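Long-range contact in BAG family molecular chaperone regulator 1 (Arabidopsis thaliana, PDB 4HWC), which probably acts as a co-chaperone in programmed cell death and stress responses, its BAG domain binding the ATPase domain of HSP70/HSC70 chaperones: residues S13-D17 and Q71-V75. Residues are numbered along the deposited sequence; the frame is centred on the assembly and turned at random.
Sequences SLEVD and QVKRV
Arg74 reaches across from its helix and grips Asp17 end-on, NH1 and NH2 both landing on the same carboxylate oxygen. Arg74 NH1 lies 2.8 Å from Asp17 OD1, and Arg74 NH2 lies 2.9 Å from the same Asp17 OD1. NH2 meets that oxygen nearly head-on, whereas NH1 comes from above the carboxylate plane; the carboxylate and guanidinium planes stand 55° apart, and both bonds are bent. From Arg74, NH1 also makes a weak hydrogen bond to Ser13 O (2.9 Å), which already takes the helical N-H of Asp17. Bends at chi2 and chi3 turn the Arg74 chain so that its guanidinium lies against the other helix.

Val16 carries the apolar side of the contact, with Val75. Its CG1, anti to the backbone N (chi1 173°), sits over the centre of one guanidinium face of Arg74, 3.3 Å above the plane, while the Val16 CG2 branch turns to Val75 CG2 at 3.9 Å. Gln71 lays its amide end beside the Ser13 side chain. A leucine in place of Arg74 would probably leave the Asp17 carboxylate without its cationic mate and Val16 CG1 without the flat group it packs on.

Helices 5-31 and 62-88 run roughly parallel here, their local axes 21° apart, as first and third helices of the three-helix BAG domain. Helix 38-55 packs against both, Leu52 touching Val75, Leu55 touching Gln71 and Glu51 touching Glu15 on helix 5-31.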
loop_
_atom_site.group_PDB
_atom_site.type_symbol
_atom_site.label_atom_id
_atom_site.label_comp_id
_atom_site.label_asym_id
_atom_site.label_seq_id
_atom_site.Cartn_x
_atom_site.Cartn_y
_atom_site.Cartn_z
ATOM N N SER A 13 -8.596 -3.662 -1.563
ATOM C CA SER A 13 -8.653 -2.791 -0.403
ATOM C C SER A 13 -8.310 -3.546 0.878
ATOM O O SER A 13 -7.658 -3.005 1.762
ATOM C CB SER A 13 -10.047 -2.182 -0.278
ATOM O OG SER A 13 -10.112 -1.318 0.837
ATOM N N LEU A 14 -8.755 -4.795 0.970
ATOM C CA LEU A 14 -8.484 -5.612 2.146
ATOM C C LEU A 14 -6.992 -5.916 2.247
ATOM O O LEU A 14 -6.429 -5.927 3.338
ATOM C CB LEU A 14 -9.281 -6.917 2.082
ATOM C CG LEU A 14 -10.807 -6.780 2.086
ATOM C CD1 LEU A 14 -11.444 -8.152 1.928
ATOM C CD2 LEU A 14 -11.261 -6.123 3.378
ATOM N N GLU A 15 -6.359 -6.158 1.105
ATOM C CA GLU A 15 -4.929 -6.440 1.081
ATOM C C GLU A 15 -4.149 -5.163 1.377
ATOM O O GLU A 15 -3.096 -5.198 2.019
ATOM C CB GLU A 15 -4.522 -7.003 -0.280
ATOM C CG GLU A 15 -3.048 -7.375 -0.393
ATOM C CD GLU A 15 -2.536 -8.176 0.802
ATOM O OE1 GLU A 15 -3.350 -8.838 1.484
ATOM O OE2 GLU A 15 -1.311 -8.151 1.051
ATOM N N VAL A 16 -4.656 -4.033 0.900
ATOM C CA VAL A 16 -3.991 -2.768 1.169
ATOM C C VAL A 16 -4.112 -2.481 2.669
ATOM O O VAL A 16 -3.205 -1.898 3.262
ATOM C CB VAL A 16 -4.613 -1.618 0.344
ATOM C CG1 VAL A 16 -4.011 -0.277 0.763
ATOM C CG2 VAL A 16 -4.339 -1.852 -1.138
ATOM N N ASP A 17 -5.223 -2.890 3.287
ATOM C CA ASP A 17 -5.392 -2.680 4.729
ATOM C C ASP A 17 -4.285 -3.420 5.478
ATOM O O ASP A 17 -3.679 -2.889 6.415
ATOM C CB ASP A 17 -6.732 -3.234 5.245
ATOM C CG ASP A 17 -7.929 -2.479 4.717
ATOM O OD1 ASP A 17 -7.782 -1.285 4.388
ATOM O OD2 ASP A 17 -9.025 -3.080 4.653
ATOM N N GLN A 71 -8.169 3.913 -3.750
ATOM C CA GLN A 71 -7.253 2.830 -3.397
ATOM C C GLN A 71 -5.888 3.087 -4.007
ATOM O O GLN A 71 -4.858 2.767 -3.411
ATOM C CB GLN A 71 -7.793 1.473 -3.861
ATOM C CG GLN A 71 -9.064 1.057 -3.147
ATOM C CD GLN A 71 -8.916 1.041 -1.628
ATOM O OE1 GLN A 71 -9.832 1.430 -0.900
ATOM N NE2 GLN A 71 -7.770 0.578 -1.146
ATOM N N VAL A 72 -5.870 3.666 -5.200
ATOM C CA VAL A 72 -4.602 3.976 -5.842
ATOM C C VAL A 72 -3.852 4.989 -4.978
ATOM O O VAL A 72 -2.646 4.874 -4.766
ATOM C CB VAL A 72 -4.819 4.577 -7.244
ATOM C CG1 VAL A 72 -3.517 5.147 -7.769
ATOM C CG2 VAL A 72 -5.347 3.499 -8.199
ATOM N N LYS A 73 -4.582 5.981 -4.480
ATOM C CA LYS A 73 -3.986 7.020 -3.643
ATOM C C LYS A 73 -3.441 6.437 -2.347
ATOM O O LYS A 73 -2.385 6.855 -1.867
ATOM C CB LYS A 73 -5.023 8.100 -3.327
ATOM C CG LYS A 73 -4.484 9.259 -2.490
ATOM C CD LYS A 73 -3.367 9.992 -3.221
ATOM C CE LYS A 73 -2.913 11.220 -2.431
ATOM N NZ LYS A 73 -1.852 11.953 -3.161
ATOM N N ARG A 74 -4.166 5.477 -1.778
ATOM C CA ARG A 74 -3.726 4.841 -0.538
ATOM C C ARG A 74 -2.373 4.183 -0.745
ATOM O O ARG A 74 -1.476 4.339 0.072
ATOM C CB ARG A 74 -4.720 3.767 -0.084
ATOM C CG ARG A 74 -5.902 4.283 0.697
ATOM C CD ARG A 74 -6.144 3.388 1.906
ATOM N NE ARG A 74 -6.660 2.088 1.523
ATOM C CZ ARG A 74 -6.721 1.033 2.327
ATOM N NH1 ARG A 74 -7.219 -0.099 1.870
ATOM N NH2 ARG A 74 -6.268 1.100 3.573
ATOM N N VAL A 75 -2.241 3.431 -1.837
ATOM C CA VAL A 75 -1.000 2.736 -2.154
ATOM C C VAL A 75 0.155 3.701 -2.404
ATOM O O VAL A 75 1.271 3.483 -1.925
ATOM C CB VAL A 75 -1.170 1.824 -3.392
ATOM C CG1 VAL A 75 0.180 1.222 -3.784
ATOM C CG2 VAL A 75 -2.155 0.708 -3.079
#